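Local coordinates for kinetochore protein Mis16 (Schizosaccharomyces japonicus, PDB 4XYH) that recognises histone H4 and the centromeric chaperone Scm3 independently, probably helping to deliver the histone variant CENP-A to centromeres as a WD-repeat histone-binding protein, at residues K31-K34 / L40-L43; S71-L76 / S389-N394; T305-D310 / N315-T320. All blocks are in the same frame, centred on the assembly; numbering follows the deposited sequence.

Contact 1 (K31-K34 / L40-L43)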
ATOM      1  N   LYS A  31     -22.681  -5.530 -12.294  1.00 38.48           N
ATOM      2  CA  LYS A  31     -23.233  -6.620 -13.096  1.00 38.82           C
ATOM      3  C   LYS A  31     -22.711  -6.558 -14.538  1.00 40.85           C
ATOM      4  O   LYS A  31     -22.241  -7.565 -15.103  1.00 39.01           O
ATOM      5  CB  LYS A  31     -24.756  -6.558 -13.094  1.00 43.93           C
ATOM      6  CG  LYS A  31     -25.431  -7.709 -13.824  1.00 54.85           C
ATOM      7  CD  LYS A  31     -26.812  -7.304 -14.322  1.00 60.15           C
ATOM      8  CE  LYS A  31     -27.685  -8.510 -14.625  1.00 64.03           C
ATOM      9  NZ  LYS A  31     -29.031  -8.080 -15.111  1.00 63.57           N
ATOM     10  N   LEU A  32     -22.792  -5.368 -15.122  1.00 32.06           N
ATOM     11  CA  LEU A  32     -22.258  -5.139 -16.452  1.00 31.73           C
ATOM     12  C   LEU A  32     -20.762  -5.444 -16.502  1.00 38.47           C
ATOM     13  O   LEU A  32     -20.298  -6.138 -17.419  1.00 35.85           O
ATOM     14  CB  LEU A  32     -22.521  -3.704 -16.887  1.00 32.85           C
ATOM     15  CG  LEU A  32     -22.321  -3.457 -18.379  1.00 46.09           C
ATOM     16  CD1 LEU A  32     -23.052  -4.530 -19.189  1.00 47.07           C
ATOM     17  CD2 LEU A  32     -22.785  -2.050 -18.773  1.00 41.61           C
ATOM     18  N   TRP A  33     -20.010  -4.935 -15.520  1.00 32.10           N
ATOM     19  CA  TRP A  33     -18.572  -5.206 -15.436  1.00 30.22           C
ATOM     20  C   TRP A  33     -18.292  -6.719 -15.453  1.00 27.21           C
ATOM     21  O   TRP A  33     -17.335  -7.191 -16.074  1.00 29.14           O
ATOM     22  CB  TRP A  33     -17.968  -4.575 -14.169  1.00 26.89           C
ATOM     23  CG  TRP A  33     -16.538  -4.977 -13.936  1.00 24.45           C
ATOM     24  CD1 TRP A  33     -15.419  -4.366 -14.443  1.00 24.97           C
ATOM     25  CD2 TRP A  33     -16.067  -6.078 -13.148  1.00 20.87           C
ATOM     26  NE1 TRP A  33     -14.288  -5.021 -14.021  1.00 22.43           N
ATOM     27  CE2 TRP A  33     -14.658  -6.077 -13.228  1.00 20.98           C
ATOM     28  CE3 TRP A  33     -16.697  -7.056 -12.373  1.00 25.08           C
ATOM     29  CZ2 TRP A  33     -13.872  -7.015 -12.566  1.00 20.18           C
ATOM     30  CZ3 TRP A  33     -15.916  -7.991 -11.719  1.00 22.51           C
ATOM     31  CH2 TRP A  33     -14.518  -7.967 -11.821  1.00 21.97           C
ATOM     32  N   LYS A  34     -19.136  -7.474 -14.765  1.00 25.58           N
ATOM     33  CA  LYS A  34     -18.968  -8.917 -14.673  1.00 28.91           C
ATOM     34  C   LYS A  34     -19.182  -9.590 -16.032  1.00 29.69           C
ATOM     35  O   LYS A  34     -18.557 -10.598 -16.339  1.00 30.65           O
ATOM     36  CB  LYS A  34     -19.926  -9.490 -13.628  1.00 28.79           C
ATOM     37  CG  LYS A  34     -19.411 -10.733 -12.926  1.00 39.16           C
ATOM     38  CD  LYS A  34     -19.782 -10.711 -11.432  1.00 39.82           C
ATOM     39  CE  LYS A  34     -21.096 -11.438 -11.156  1.00 46.96           C
ATOM     40  NZ  LYS A  34     -21.024 -12.900 -11.516  1.00 50.00           N
ATOM     41  N   LEU A  40     -11.689  -7.917 -20.789  1.00 25.33           N
ATOM     42  CA  LEU A  40     -10.793  -6.984 -20.103  1.00 28.47           C
ATOM     43  C   LEU A  40      -9.665  -7.668 -19.329  1.00 24.51           C
ATOM     44  O   LEU A  40      -8.606  -7.071 -19.120  1.00 28.39           O
ATOM     45  CB  LEU A  40     -11.594  -6.089 -19.158  1.00 29.41           C
ATOM     46  CG  LEU A  40     -12.588  -5.116 -19.797  1.00 28.45           C
ATOM     47  CD1 LEU A  40     -13.345  -4.387 -18.714  1.00 35.60           C
ATOM     48  CD2 LEU A  40     -11.888  -4.125 -20.682  1.00 28.89           C
ATOM     49  N   TYR A  41      -9.880  -8.924 -18.944  1.00 20.40           N
ATOM     50  CA  TYR A  41      -8.981  -9.602 -18.018  1.00 25.64           C
ATOM     51  C   TYR A  41      -8.481 -10.931 -18.542  1.00 22.93           C
ATOM     52  O   TYR A  41      -9.201 -11.636 -19.241  1.00 30.46           O
ATOM     53  CB  TYR A  41      -9.674  -9.830 -16.658  1.00 21.87           C
ATOM     54  CG  TYR A  41     -10.125  -8.559 -15.964  1.00 25.13           C
ATOM     55  CD1 TYR A  41     -11.359  -7.991 -16.249  1.00 24.34           C
ATOM     56  CD2 TYR A  41      -9.317  -7.926 -15.025  1.00 21.21           C
ATOM     57  CE1 TYR A  41     -11.775  -6.830 -15.626  1.00 24.78           C
ATOM     58  CE2 TYR A  41      -9.730  -6.758 -14.387  1.00 18.95           C
ATOM     59  CZ  TYR A  41     -10.963  -6.216 -14.693  1.00 24.91           C
ATOM     60  OH  TYR A  41     -11.395  -5.059 -14.076  1.00 22.30           O
ATOM     61  N   ASP A  42      -7.251 -11.279 -18.180  1.00 22.09           N
ATOM     62  CA  ASP A  42      -6.766 -12.649 -18.325  1.00 22.28           C
ATOM     63  C   ASP A  42      -7.023 -13.483 -17.072  1.00 24.81           C
ATOM     64  O   ASP A  42      -7.020 -14.706 -17.129  1.00 25.42           O
ATOM     65  CB  ASP A  42      -5.276 -12.658 -18.644  1.00 26.56           C
ATOM     66  CG  ASP A  42      -4.994 -12.301 -20.084  1.00 30.13           C
ATOM     67  OD1 ASP A  42      -5.911 -12.489 -20.919  1.00 27.90           O
ATOM     68  OD2 ASP A  42      -3.874 -11.824 -20.376  1.00 26.51           O
ATOM     69  N   LEU A  43      -7.247 -12.813 -15.944  1.00 23.21           N
ATOM     70  CA  LEU A  43      -7.431 -13.485 -14.666  1.00 21.04           C
ATOM     71  C   LEU A  43      -8.241 -12.625 -13.693  1.00 27.13           C
ATOM     72  O   LEU A  43      -7.904 -11.465 -13.459  1.00 27.07           O
ATOM     73  CB  LEU A  43      -6.074 -13.823 -14.039  1.00 25.37           C
ATOM     74  CG  LEU A  43      -6.137 -14.332 -12.590  1.00 29.99           C
ATOM     75  CD1 LEU A  43      -6.692 -15.748 -12.535  1.00 30.62           C
ATOM     76  CD2 LEU A  43      -4.788 -14.260 -11.919  1.00 29.04           C
TER
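Trp33, on the N-terminal helix 19-40, meets Tyr41, the first residue of the strand that follows, through a single hydrogen bond with ring edges touching beside it. The polar part is simple: the indole N-H of Trp33 NE1 donates to Tyr41 OH at 2.9 Å, with an angle of 150° at the hydrogen. The phenol oxygen sits at the edge of the indole, in its plane, where the N-H points. On the tyrosine side the same oxygen is also hydrogen-bonded to His378 ND1, so the hydroxyl ties the helix to strand 374-378.

The apolar part runs alongside this bond. Trp33 CZ2 lies 3.7 Å from both Tyr41 CZ and Tyr41 CE1. The rings meet rim to rim with their planes 76° apart, and neither lies over the face of the other. Phe376 packs edge-to-face with Tyr41, and Trp410 also touches its side chain.

Torsions explain how the two residues meet although their backbones stay well apart. Trp33 holds CG anti to the backbone N (chi1 172°), which carries the indole out from the helix until its five-membered ring reaches the phenol.

Backbone pairing places the receiving side: Asp42 and Leu43 both face Ser411 in a classic beta bulge, which sets this strand against strand 406-412 of the propeller blade.

Chemically, the hydroxyl has two hydrogen-bond partners, an indole N-H and a histidine nitrogen, which probably restrains the tyrosine ring and helps to fix where the helix docks.

Contact 2 (S71-L76 / S389-N394)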
ATOM      1  N   SER A  71       1.072 -22.110 -10.119  1.00 44.76           N
ATOM      2  CA  SER A  71       1.916 -22.015  -8.943  1.00 45.72           C
ATOM      3  C   SER A  71       1.105 -21.556  -7.744  1.00 43.42           C
ATOM      4  O   SER A  71       0.008 -21.003  -7.880  1.00 38.91           O
ATOM      5  CB  SER A  71       3.090 -21.069  -9.176  1.00 41.60           C
ATOM      6  OG  SER A  71       2.654 -19.728  -9.264  1.00 41.82           O
ATOM      7  N   ILE A  72       1.650 -21.818  -6.564  1.00 41.49           N
ATOM      8  CA  ILE A  72       1.015 -21.405  -5.333  1.00 36.05           C
ATOM      9  C   ILE A  72       1.835 -20.269  -4.746  1.00 34.63           C
ATOM     10  O   ILE A  72       3.047 -20.388  -4.596  1.00 33.11           O
ATOM     11  CB  ILE A  72       0.899 -22.570  -4.349  1.00 40.90           C
ATOM     12  CG1 ILE A  72       0.162 -23.736  -5.016  1.00 36.26           C
ATOM     13  CG2 ILE A  72       0.179 -22.124  -3.088  1.00 34.84           C
ATOM     14  CD1 ILE A  72       0.129 -24.984  -4.194  1.00 40.46           C
ATOM     15  N   GLN A  73       1.175 -19.154  -4.447  1.00 29.04           N
ATOM     16  CA  GLN A  73       1.873 -17.986  -3.924  1.00 30.38           C
ATOM     17  C   GLN A  73       1.194 -17.491  -2.654  1.00 26.70           C
ATOM     18  O   GLN A  73       0.125 -17.975  -2.294  1.00 28.17           O
ATOM     19  CB  GLN A  73       1.942 -16.886  -4.991  1.00 28.55           C
ATOM     20  CG  GLN A  73       2.836 -17.272  -6.165  1.00 27.85           C
ATOM     21  CD  GLN A  73       2.902 -16.218  -7.267  1.00 28.72           C
ATOM     22  OE1 GLN A  73       2.834 -15.014  -7.012  1.00 27.99           O
ATOM     23  NE2 GLN A  73       3.049 -16.676  -8.500  1.00 28.31           N
ATOM     24  N   LYS A  74       1.820 -16.544  -1.967  1.00 26.19           N
ATOM     25  CA  LYS A  74       1.315 -16.114  -0.671  1.00 24.15           C
ATOM     26  C   LYS A  74       1.095 -14.615  -0.569  1.00 22.22           C
ATOM     27  O   LYS A  74       1.807 -13.819  -1.185  1.00 21.22           O
ATOM     28  CB  LYS A  74       2.272 -16.561   0.440  1.00 23.49           C
ATOM     29  CG  LYS A  74       2.270 -18.062   0.689  1.00 26.77           C
ATOM     30  CD  LYS A  74       3.342 -18.447   1.680  1.00 30.70           C
ATOM     31  CE  LYS A  74       3.182 -19.903   2.116  1.00 39.28           C
ATOM     32  NZ  LYS A  74       4.410 -20.413   2.793  1.00 41.18           N
ATOM     33  N   LEU A  75       0.121 -14.243   0.253  1.00 21.66           N
ATOM     34  CA  LEU A  75      -0.178 -12.844   0.531  1.00 23.44           C
ATOM     35  C   LEU A  75      -0.205 -12.610   2.016  1.00 23.41           C
ATOM     36  O   LEU A  75      -0.614 -13.488   2.787  1.00 21.26           O
ATOM     37  CB  LEU A  75      -1.526 -12.426  -0.053  1.00 18.46           C
ATOM     38  CG  LEU A  75      -1.720 -12.590  -1.554  1.00 23.86           C
ATOM     39  CD1 LEU A  75      -2.831 -13.592  -1.810  1.00 28.70           C
ATOM     40  CD2 LEU A  75      -2.063 -11.264  -2.168  1.00 23.72           C
ATOM     41  N   LEU A  76       0.217 -11.412   2.396  1.00 18.96           N
ATOM     42  CA  LEU A  76       0.128 -10.952   3.753  1.00 16.69           C
ATOM     43  C   LEU A  76      -1.132 -10.095   3.907  1.00 19.24           C
ATOM     44  O   LEU A  76      -1.303  -9.109   3.193  1.00 21.70           O
ATOM     45  CB  LEU A  76       1.371 -10.168   4.103  1.00 16.94           C
ATOM     46  CG  LEU A  76       1.439  -9.583   5.503  1.00 20.83           C
ATOM     47  CD1 LEU A  76       1.651 -10.700   6.538  1.00 16.40           C
ATOM     48  CD2 LEU A  76       2.554  -8.565   5.516  1.00 14.26           C
ATOM     49  N   SER A 389      -1.530  -4.222  -4.134  1.00 17.65           N
ATOM     50  CA  SER A 389      -0.164  -4.701  -4.200  1.00 20.14           C
ATOM     51  C   SER A 389       0.130  -5.320  -5.562  1.00 14.64           C
ATOM     52  O   SER A 389      -0.610  -6.186  -6.029  1.00 16.75           O
ATOM     53  CB  SER A 389       0.072  -5.715  -3.069  1.00 19.34           C
ATOM     54  OG  SER A 389       1.373  -6.257  -3.099  1.00 20.69           O
ATOM     55  N   TRP A 390       1.205  -4.871  -6.203  1.00 19.79           N
ATOM     56  CA  TRP A 390       1.727  -5.568  -7.380  1.00 20.83           C
ATOM     57  C   TRP A 390       2.342  -6.901  -6.992  1.00 17.49           C
ATOM     58  O   TRP A 390       3.132  -6.962  -6.069  1.00 20.54           O
ATOM     59  CB  TRP A 390       2.793  -4.753  -8.077  1.00 19.45           C
ATOM     60  CG  TRP A 390       2.304  -3.637  -8.890  1.00 21.76           C
ATOM     61  CD1 TRP A 390       2.207  -2.323  -8.510  1.00 24.74           C
ATOM     62  CD2 TRP A 390       1.887  -3.696 -10.251  1.00 20.57           C
ATOM     63  NE1 TRP A 390       1.739  -1.564  -9.554  1.00 25.39           N
ATOM     64  CE2 TRP A 390       1.524  -2.383 -10.633  1.00 20.29           C
ATOM     65  CE3 TRP A 390       1.779  -4.730 -11.188  1.00 24.89           C
ATOM     66  CZ2 TRP A 390       1.061  -2.075 -11.908  1.00 21.40           C
ATOM     67  CZ3 TRP A 390       1.312  -4.424 -12.457  1.00 27.13           C
ATOM     68  CH2 TRP A 390       0.960  -3.103 -12.806  1.00 21.51           C
ATOM     69  N   ASN A 391       1.987  -7.959  -7.706  1.00 18.00           N
ATOM     70  CA  ASN A 391       2.649  -9.254  -7.572  1.00 20.24           C
ATOM     71  C   ASN A 391       4.046  -9.171  -8.205  1.00 22.90           C
ATOM     72  O   ASN A 391       4.163  -8.866  -9.383  1.00 25.28           O
ATOM     73  CB  ASN A 391       1.777 -10.332  -8.234  1.00 22.37           C
ATOM     74  CG  ASN A 391       2.336 -11.732  -8.097  1.00 24.61           C
ATOM     75  OD1 ASN A 391       3.541 -11.935  -8.128  1.00 27.56           O
ATOM     76  ND2 ASN A 391       1.446 -12.713  -7.959  1.00 25.18           N
ATOM     77  N   PRO A 392       5.111  -9.409  -7.421  1.00 23.25           N
ATOM     78  CA  PRO A 392       6.481  -9.296  -7.953  1.00 24.33           C
ATOM     79  C   PRO A 392       6.942 -10.549  -8.708  1.00 28.14           C
ATOM     80  O   PRO A 392       7.993 -10.537  -9.350  1.00 28.18           O
ATOM     81  CB  PRO A 392       7.324  -9.106  -6.687  1.00 23.18           C
ATOM     82  CG  PRO A 392       6.594  -9.962  -5.666  1.00 20.94           C
ATOM     83  CD  PRO A 392       5.110  -9.761  -5.985  1.00 23.37           C
ATOM     84  N   ASN A 393       6.150 -11.612  -8.617  1.00 25.98           N
ATOM     85  CA  ASN A 393       6.486 -12.912  -9.174  1.00 27.02           C
ATOM     86  C   ASN A 393       5.994 -13.112 -10.602  1.00 31.36           C
ATOM     87  O   ASN A 393       6.631 -13.805 -11.386  1.00 37.65           O
ATOM     88  CB  ASN A 393       5.895 -14.015  -8.294  1.00 23.48           C
ATOM     89  CG  ASN A 393       6.281 -13.867  -6.831  1.00 30.74           C
ATOM     90  OD1 ASN A 393       7.454 -13.666  -6.501  1.00 22.98           O
ATOM     91  ND2 ASN A 393       5.289 -13.968  -5.943  1.00 23.57           N
ATOM     92  N   ASN A 394       4.830 -12.550 -10.911  1.00 28.62           N
ATOM     93  CA  ASN A 394       4.212 -12.674 -12.227  1.00 27.97           C
ATOM     94  C   ASN A 394       4.011 -11.307 -12.858  1.00 30.14           C
ATOM     95  O   ASN A 394       3.730 -10.331 -12.171  1.00 34.67           O
ATOM     96  CB  ASN A 394       2.855 -13.372 -12.146  1.00 26.21           C
ATOM     97  CG  ASN A 394       2.944 -14.765 -11.591  1.00 32.21           C
ATOM     98  OD1 ASN A 394       3.868 -15.098 -10.849  1.00 37.22           O
ATOM     99  ND2 ASN A 394       1.979 -15.598 -11.943  1.00 30.54           N
TER
HETATM  100  O   HOH W   1       1.617 -18.800 -11.491  1.00 43.03           O
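Gln73 reaches from strand 70-77 into a cluster of three asparagines of segment 389-394, and its amide carries all the direct hydrogen bonds between the two segments. The tight part surrounds Gln73 OE1. Asn391 ND2 donates to Gln73 OE1 at 2.8 Å and Asn393 ND2 does so at 2.9 Å, the two donors arriving from opposite faces of the glutamine amide. The first is tilted moderately from the carbonyl plane, whereas the second stands well above it, 64° out. Both asparagine amides are turned nearly perpendicular to that of Gln73. In Gln73, CG lies beside the backbone N, opposite the carbonyl carbon (chi1 -68°), and the extended chain beyond it carries the amide to the asparagines.

The asparagines are themselves braced. Asn391 OD1 accepts from Asn393 N at 2.7 Å, an Asx turn. Asn394 N also donates to Asn391 OD1, at 3.1 Å. Asn393 is held further by Gly61 and Phe59, in the chain leading out of strand 56-58.

Toward the other end the packing gives way to water. Gln73 NE2 donates to Asn394 OD1 at 2.9 Å and, at the longer distance of 3.2 Å, to Ser71 OG. Water 1 then bridges Ser71 OG and Asn394 ND2, the latter at 3.3 Å, so that here the two segments are joined through solvent. An alanine in place of Gln73 would probably leave the amides of Asn391 and Asn394 without this partner and open a gap between the two blades.

Because one primary amide both accepts and donates here, the bonding pattern probably fixes which way round it lies, and the direct hydrogen bonds between these two segments are all between neutral amides.

Contact 3 (T305-D310 / N315-T320)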
ATOM      1  N   THR A 305      -6.354  13.782  -7.632  1.00 22.60           N
ATOM      2  CA  THR A 305      -5.290  13.648  -8.609  1.00 23.92           C
ATOM      3  C   THR A 305      -4.085  12.904  -8.081  1.00 24.99           C
ATOM      4  O   THR A 305      -3.907  12.745  -6.872  1.00 21.92           O
ATOM      5  CB  THR A 305      -4.810  15.030  -9.127  1.00 24.20           C
ATOM      6  OG1 THR A 305      -4.145  15.738  -8.072  1.00 24.12           O
ATOM      7  CG2 THR A 305      -5.985  15.851  -9.627  1.00 27.23           C
ATOM      8  N   VAL A 306      -3.257  12.454  -9.017  1.00 22.65           N
ATOM      9  CA  VAL A 306      -1.928  11.982  -8.707  1.00 21.66           C
ATOM     10  C   VAL A 306      -0.917  12.918  -9.353  1.00 20.57           C
ATOM     11  O   VAL A 306      -0.997  13.187 -10.545  1.00 20.71           O
ATOM     12  CB  VAL A 306      -1.704  10.539  -9.200  1.00 23.47           C
ATOM     13  CG1 VAL A 306      -0.220  10.175  -9.132  1.00 21.72           C
ATOM     14  CG2 VAL A 306      -2.518   9.593  -8.373  1.00 22.35           C
ATOM     15  N   ALA A 307       0.018  13.431  -8.563  1.00 17.92           N
ATOM     16  CA  ALA A 307       1.054  14.306  -9.096  1.00 20.42           C
ATOM     17  C   ALA A 307       2.383  13.563  -9.175  1.00 21.51           C
ATOM     18  O   ALA A 307       2.719  12.788  -8.274  1.00 20.46           O
ATOM     19  CB  ALA A 307       1.191  15.562  -8.247  1.00 16.77           C
ATOM     20  N   LEU A 308       3.124  13.786 -10.258  1.00 23.89           N
ATOM     21  CA  LEU A 308       4.453  13.182 -10.430  1.00 21.92           C
ATOM     22  C   LEU A 308       5.533  14.217 -10.137  1.00 23.99           C
ATOM     23  O   LEU A 308       5.361  15.387 -10.461  1.00 21.95           O
ATOM     24  CB  LEU A 308       4.615  12.619 -11.849  1.00 19.69           C
ATOM     25  CG  LEU A 308       3.537  11.581 -12.183  1.00 25.42           C
ATOM     26  CD1 LEU A 308       3.529  11.249 -13.667  1.00 30.13           C
ATOM     27  CD2 LEU A 308       3.762  10.326 -11.367  1.00 19.73           C
ATOM     28  N   TRP A 309       6.638  13.788  -9.524  1.00 20.88           N
ATOM     29  CA  TRP A 309       7.676  14.712  -9.096  1.00 20.29           C
ATOM     30  C   TRP A 309       9.068  14.165  -9.368  1.00 24.86           C
ATOM     31  O   TRP A 309       9.300  12.951  -9.339  1.00 26.10           O
ATOM     32  CB  TRP A 309       7.576  15.016  -7.594  1.00 23.26           C
ATOM     33  CG  TRP A 309       6.246  15.411  -7.106  1.00 20.91           C
ATOM     34  CD1 TRP A 309       5.230  14.577  -6.728  1.00 21.05           C
ATOM     35  CD2 TRP A 309       5.771  16.746  -6.897  1.00 18.99           C
ATOM     36  NE1 TRP A 309       4.152  15.312  -6.303  1.00 20.23           N
ATOM     37  CE2 TRP A 309       4.455  16.646  -6.402  1.00 17.85           C
ATOM     38  CE3 TRP A 309       6.334  18.013  -7.074  1.00 22.48           C
ATOM     39  CZ2 TRP A 309       3.684  17.766  -6.096  1.00 22.05           C
ATOM     40  CZ3 TRP A 309       5.565  19.130  -6.772  1.00 26.01           C
ATOM     41  CH2 TRP A 309       4.257  18.999  -6.286  1.00 23.22           C
ATOM     42  N   ASP A 310       9.998  15.073  -9.609  1.00 20.90           N
ATOM     43  CA  ASP A 310      11.408  14.733  -9.626  1.00 20.90           C
ATOM     44  C   ASP A 310      12.055  15.397  -8.408  1.00 22.28           C
ATOM     45  O   ASP A 310      11.798  16.570  -8.141  1.00 22.09           O
ATOM     46  CB  ASP A 310      12.064  15.198 -10.925  1.00 22.40           C
ATOM     47  CG  ASP A 310      13.511  14.752 -11.038  1.00 23.10           C
ATOM     48  OD1 ASP A 310      14.356  15.211 -10.241  1.00 23.34           O
ATOM     49  OD2 ASP A 310      13.801  13.934 -11.930  1.00 24.71           O
ATOM     50  N   ASN A 315       9.867  22.044  -6.454  1.00 28.41           N
ATOM     51  CA  ASN A 315       9.138  23.306  -6.494  1.00 28.63           C
ATOM     52  C   ASN A 315       8.196  23.377  -7.681  1.00 26.63           C
ATOM     53  O   ASN A 315       7.417  24.314  -7.803  1.00 32.88           O
ATOM     54  CB  ASN A 315      10.110  24.477  -6.554  1.00 27.13           C
ATOM     55  CG  ASN A 315      11.088  24.345  -7.705  1.00 41.19           C
ATOM     56  OD1 ASN A 315      12.158  23.743  -7.553  1.00 43.66           O
ATOM     57  ND2 ASN A 315      10.717  24.880  -8.875  1.00 35.52           N
ATOM     58  N   GLN A 316       8.285  22.399  -8.570  1.00 26.80           N
ATOM     59  CA  GLN A 316       7.440  22.386  -9.755  1.00 28.36           C
ATOM     60  C   GLN A 316       7.184  20.951 -10.210  1.00 29.60           C
ATOM     61  O   GLN A 316       8.081  20.247 -10.688  1.00 23.49           O
ATOM     62  CB  GLN A 316       8.069  23.217 -10.883  1.00 27.99           C
ATOM     63  CG  GLN A 316       7.271  23.213 -12.163  1.00 27.77           C
ATOM     64  CD  GLN A 316       8.027  23.847 -13.321  1.00 36.80           C
ATOM     65  OE1 GLN A 316       9.128  24.371 -13.140  1.00 39.48           O
ATOM     66  NE2 GLN A 316       7.447  23.789 -14.520  1.00 36.67           N
ATOM     67  N   ARG A 317       5.934  20.547 -10.027  1.00 22.96           N
ATOM     68  CA  ARG A 317       5.412  19.245 -10.410  1.00 24.30           C
ATOM     69  C   ARG A 317       5.759  18.856 -11.867  1.00 29.58           C
ATOM     70  O   ARG A 317       5.802  19.720 -12.734  1.00 30.67           O
ATOM     71  CB  ARG A 317       3.906  19.314 -10.182  1.00 22.67           C
ATOM     72  CG  ARG A 317       3.090  18.191 -10.648  1.00 28.11           C
ATOM     73  CD  ARG A 317       1.618  18.564 -10.445  1.00 26.71           C
ATOM     74  NE  ARG A 317       1.313  18.988  -9.078  1.00 21.80           N
ATOM     75  CZ  ARG A 317       0.083  18.990  -8.577  1.00 23.27           C
ATOM     76  NH1 ARG A 317      -0.931  18.582  -9.328  1.00 24.60           N
ATOM     77  NH2 ARG A 317      -0.140  19.381  -7.331  1.00 22.68           N
ATOM     78  N   LEU A 318       6.039  17.580 -12.135  1.00 26.24           N
ATOM     79  CA  LEU A 318       6.273  17.119 -13.511  1.00 25.39           C
ATOM     80  C   LEU A 318       4.987  17.051 -14.326  1.00 28.87           C
ATOM     81  O   LEU A 318       4.939  17.470 -15.475  1.00 28.91           O
ATOM     82  CB  LEU A 318       6.923  15.735 -13.532  1.00 25.03           C
ATOM     83  CG  LEU A 318       8.355  15.621 -13.020  1.00 27.02           C
ATOM     84  CD1 LEU A 318       8.807  14.169 -13.018  1.00 22.07           C
ATOM     85  CD2 LEU A 318       9.262  16.457 -13.900  1.00 28.55           C
ATOM     86  N   HIS A 319       3.949  16.484 -13.737  1.00 29.67           N
ATOM     87  CA  HIS A 319       2.748  16.166 -14.497  1.00 25.91           C
ATOM     88  C   HIS A 319       1.627  15.882 -13.520  1.00 24.55           C
ATOM     89  O   HIS A 319       1.879  15.638 -12.341  1.00 26.08           O
ATOM     90  CB  HIS A 319       2.989  14.965 -15.423  1.00 25.59           C
ATOM     91  CG  HIS A 319       1.878  14.719 -16.395  1.00 33.68           C
ATOM     92  ND1 HIS A 319       1.638  15.547 -17.476  1.00 46.72           N
ATOM     93  CD2 HIS A 319       0.923  13.762 -16.437  1.00 39.48           C
ATOM     94  CE1 HIS A 319       0.589  15.099 -18.143  1.00 45.53           C
ATOM     95  NE2 HIS A 319       0.132  14.018 -17.535  1.00 41.71           N
ATOM     96  N   THR A 320       0.392  15.918 -14.005  1.00 30.89           N
ATOM     97  CA  THR A 320      -0.756  15.606 -13.174  1.00 23.42           C
ATOM     98  C   THR A 320      -1.621  14.546 -13.839  1.00 28.31           C
ATOM     99  O   THR A 320      -2.084  14.744 -14.956  1.00 28.60           O
ATOM    100  CB  THR A 320      -1.587  16.850 -12.895  1.00 20.70           C
ATOM    101  OG1 THR A 320      -0.748  17.853 -12.324  1.00 27.36           O
ATOM    102  CG2 THR A 320      -2.716  16.537 -11.912  1.00 27.57           C
TER
HETATM  103  O   HOH W   2      -3.413  18.312  -8.564  1.00 24.07           O
HETATM  104  O   HOH W   3       9.102  17.748  -9.882  1.00 25.83           O
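The backbone carbon Gln316 C comes within 4.2 Å of Trp309 CZ3; nearby, water 3 accepts from Asp310 N and lies 2.8 Å from Gln316 O. At Arg317 the side chain folds back over the first strand. Arg317 CB lies over one face of Trp309, 4.0 Å from the centroid of the six-membered ring, a CH-pi contact, while the indole N-H is bonded to Thr299. With a bend at chi3 (-53°), the guanidinium then turns across Ala307, whose CB sits over one of its faces, 3.5 Å from Arg317 NE. Arg317 NH1 gives a nearly straight bond to Thr320 OG1 at 3.1 Å, and water 2 links the same nitrogen to Thr305 OG1, itself also hydrogen-bonded to Asp303.

The two strands form a beta hairpin, the third and fourth of a WD-repeat propeller blade, the fourth lying at one edge. Leu318 N donates to Leu308 O at 2.8 Å, and Leu318 CD1 rests beside Trp309 C and Asp310 N. His319 O accepts from Leu308 N at 3.1 Å; His319 CB lies alongside Leu308 CD1, and the imidazole reaches Glu373. Thr320, paired with Ala307 in a non-hydrogen-bonded antiparallel bridge, sets CG2 3.8 Å from Thr305 CB.

From the N terminus, contact 1 closes first, a local contact across the last turns of helix 19-40, tying it to the strand that follows. Contact 2 opens next at 71-76 and closes only at 389-394, some three hundred residues later, joining strand 70-77 of the sheet formed by 56-58, 70-77, 87-97 and 123-130 to the blade of 385-390, the first and last parts of the ring. Contact 3, a hairpin within one blade, is nested inside that loop, while contact 1 precedes both. Contacts 1 and 2 reach the same sheet, in which N-terminal strand 41-48 completes a C-terminal blade; their centres are about 21 Å apart.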